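Local coordinates for zinc transport protein ZntB (Vibrio parahaemolyticus RIMD 2210633, PDB 3CK6), which probably carries zinc ions into the cell together with protons, as a homopentameric member of the CorA metal ion transporter family, at residues 8-13 and 19-24. The protein carries 1 engineered substitution. Sequence-based numbering, arbitrary orientation.
Sequences IEHWDF and TQETTT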
loop_
_atom_site.group_PDB
_atom_site.type_symbol
_atom_site.label_atom_id
_atom_site.label_comp_id
_atom_site.label_asym_id
_atom_site.label_seq_id
_atom_site.Cartn_x
_atom_site.Cartn_y
_atom_site.Cartn_z
ATOM N N ILE E 8 -12.748 -7.719 -40.485
ATOM C CA ILE E 8 -11.508 -8.344 -40.959
ATOM C C ILE E 8 -11.697 -9.851 -41.187
ATOM O O ILE E 8 -11.399 -10.376 -42.267
ATOM C CB ILE E 8 -10.357 -8.108 -39.949
ATOM C CG1 ILE E 8 -10.249 -6.609 -39.629
ATOM C CG2 ILE E 8 -9.045 -8.687 -40.464
ATOM C CD1 ILE E 8 -9.418 -6.289 -38.412
ATOM N N GLU E 9 -12.171 -10.535 -40.160
ATOM C CA GLU E 9 -12.371 -11.975 -40.237
ATOM C C GLU E 9 -13.534 -12.411 -39.372
ATOM O O GLU E 9 -13.883 -11.741 -38.379
ATOM C CB GLU E 9 -11.092 -12.705 -39.821
ATOM C CG GLU E 9 -10.789 -13.909 -40.662
ATOM C CD GLU E 9 -9.310 -14.207 -40.741
ATOM O OE1 GLU E 9 -8.818 -15.018 -39.937
ATOM O OE2 GLU E 9 -8.635 -13.627 -41.609
ATOM N N HIS E 10 -14.118 -13.551 -39.739
ATOM C CA HIS E 10 -15.249 -14.117 -39.034
ATOM C C HIS E 10 -15.047 -15.627 -38.993
ATOM O O HIS E 10 -14.856 -16.262 -40.036
ATOM C CB HIS E 10 -16.543 -13.706 -39.757
ATOM C CG HIS E 10 -17.804 -14.358 -39.254
ATOM N ND1 HIS E 10 -18.959 -14.376 -40.007
ATOM C CD2 HIS E 10 -18.099 -15.010 -38.101
ATOM C CE1 HIS E 10 -19.918 -14.992 -39.333
ATOM N NE2 HIS E 10 -19.419 -15.395 -38.176
ATOM N N TRP E 11 -15.069 -16.182 -37.779
ATOM C CA TRP E 11 -14.892 -17.615 -37.563
ATOM C C TRP E 11 -16.047 -18.156 -36.738
ATOM O O TRP E 11 -16.557 -17.480 -35.845
ATOM C CB TRP E 11 -13.562 -17.921 -36.858
ATOM C CG TRP E 11 -12.376 -17.788 -37.763
ATOM C CD1 TRP E 11 -11.657 -16.664 -37.990
ATOM C CD2 TRP E 11 -11.801 -18.812 -38.597
ATOM N NE1 TRP E 11 -10.645 -16.916 -38.898
ATOM C CE2 TRP E 11 -10.723 -18.223 -39.298
ATOM C CE3 TRP E 11 -12.090 -20.169 -38.816
ATOM C CZ2 TRP E 11 -9.925 -18.946 -40.200
ATOM C CZ3 TRP E 11 -11.306 -20.886 -39.714
ATOM C CH2 TRP E 11 -10.228 -20.273 -40.390
ATOM N N ASP E 12 -16.432 -19.386 -37.042
ATOM C CA ASP E 12 -17.485 -20.079 -36.323
ATOM C C ASP E 12 -16.881 -21.216 -35.492
ATOM O O ASP E 12 -16.288 -22.158 -36.045
ATOM C CB ASP E 12 -18.530 -20.599 -37.321
ATOM C CG ASP E 12 -19.710 -21.281 -36.642
ATOM O OD1 ASP E 12 -19.753 -21.360 -35.392
ATOM O OD2 ASP E 12 -20.597 -21.754 -37.369
ATOM N N PHE E 13 -17.034 -21.109 -34.168
ATOM C CA PHE E 13 -16.557 -22.116 -33.200
ATOM C C PHE E 13 -17.674 -22.981 -32.625
ATOM O O PHE E 13 -17.515 -23.554 -31.531
ATOM C CB PHE E 13 -15.851 -21.435 -32.036
ATOM C CG PHE E 13 -14.561 -20.753 -32.426
ATOM C CD1 PHE E 13 -14.573 -19.452 -32.934
ATOM C CD2 PHE E 13 -13.345 -21.418 -32.303
ATOM C CE1 PHE E 13 -13.398 -18.820 -33.302
ATOM C CE2 PHE E 13 -12.149 -20.767 -32.660
ATOM C CZ PHE E 13 -12.186 -19.494 -33.161
ATOM N N THR E 19 -14.654 -22.802 -38.508
ATOM C CA THR E 19 -14.759 -22.558 -39.949
ATOM C C THR E 19 -14.884 -21.072 -40.258
ATOM O O THR E 19 -15.565 -20.333 -39.534
ATOM C CB THR E 19 -15.953 -23.297 -40.585
ATOM O OG1 THR E 19 -17.162 -22.889 -39.940
ATOM C CG2 THR E 19 -15.784 -24.827 -40.477
ATOM N N GLN E 20 -14.234 -20.655 -41.344
ATOM C CA GLN E 20 -14.191 -19.255 -41.744
ATOM C C GLN E 20 -15.508 -18.928 -42.413
ATOM O O GLN E 20 -16.017 -19.705 -43.239
ATOM C CB GLN E 20 -13.031 -18.993 -42.710
ATOM C CG GLN E 20 -12.711 -17.496 -42.914
ATOM C CD GLN E 20 -11.312 -17.273 -43.439
ATOM O OE1 GLN E 20 -10.600 -18.224 -43.753
ATOM N NE2 GLN E 20 -10.906 -16.005 -43.545
ATOM N N GLU E 21 -16.091 -17.808 -42.011
ATOM C CA GLU E 21 -17.421 -17.461 -42.489
ATOM C C GLU E 21 -17.399 -16.073 -43.122
ATOM O O GLU E 21 -16.358 -15.399 -43.123
ATOM C CB GLU E 21 -18.457 -17.568 -41.364
ATOM C CG GLU E 21 -18.505 -18.953 -40.684
ATOM C CD GLU E 21 -19.117 -20.034 -41.580
ATOM O OE1 GLU E 21 -18.768 -21.239 -41.428
ATOM O OE2 GLU E 21 -19.953 -19.680 -42.443
ATOM N N THR E 22 -18.547 -15.676 -43.670
ATOM C CA THR E 22 -18.667 -14.427 -44.408
ATOM C C THR E 22 -18.408 -13.200 -43.553
ATOM O O THR E 22 -18.762 -13.118 -42.375
ATOM C CB THR E 22 -20.031 -14.279 -45.146
ATOM O OG1 THR E 22 -20.028 -13.058 -45.902
ATOM C CG2 THR E 22 -21.197 -14.258 -44.156
ATOM N N THR E 23 -17.806 -12.228 -44.207
ATOM C CA THR E 23 -17.370 -11.017 -43.595
ATOM C C THR E 23 -18.470 -9.940 -43.797
ATOM O O THR E 23 -18.316 -8.776 -43.409
ATOM C CB THR E 23 -16.001 -10.693 -44.236
ATOM O OG1 THR E 23 -14.995 -10.552 -43.226
ATOM C CG2 THR E 23 -16.066 -9.543 -45.171
ATOM N N THR E 24 -19.594 -10.350 -44.382
ATOM C CA THR E 24 -20.768 -9.476 -44.501
ATOM C C THR E 24 -21.305 -9.082 -43.125
ATOM O O THR E 24 -21.415 -9.930 -42.228
ATOM C CB THR E 24 -21.894 -10.144 -45.291
ATOM O OG1 THR E 24 -21.427 -10.455 -46.605
ATOM C CG2 THR E 24 -23.119 -9.222 -45.409
HETATM O O HOH W 1 -13.748 -14.406 -42.552
HETATM O O HOH W 2 -19.093 -24.662 -38.165
#
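Over one face of the Trp-11 indole lies the aliphatic part of Gln-20, whose CB stands 3.8 Å from the centroid of the six-membered ring of Trp-11, only 10° off the normal: a CH-pi contact. The Gln-20 chain runs on extended, its amide roughly parallel to the indole. At the edge of that indole, Trp-11 NE1 gives a nearly straight in-plane bond (174°) to Glu-9 OE1 at 2.8 Å, while the other oxygen of Glu-9 pairs with Arg-122; both help hold this carboxylate beside the ring. Glu-21 CB sits over one face of the His-10 imidazole, 3.7 Å from the ring centroid, and at the edge His-10 ND1 donates in the ring plane to Thr-22 O, 2.7 Å away. CG anti to the backbone N (chi1 172°) carries the His-10 ring toward 19-24 and this carbonyl; Tyr-34 stacks on the same imidazole.

Backbone evidence identifies an antiparallel hairpin at the edge of the sheet: Asp-12 and Thr-19 form a hydrogen-bonded pair, Trp-11 and Gln-20 a non-hydrogen-bonded one, and Glu-21 N bonds His-10 O at 2.8 Å. Beyond that bond, water 1 bridges His-10 N to Glu-21 O. Donation from ND1 implies a proton there. Asp-12 OD2 and Glu-21 OE1 lie 4.5 Å apart; bonds from Thr-19 OG1 to Glu-21 OE1 and between Asp-12 OD1 and Ser-14 OG probably offset these like charges.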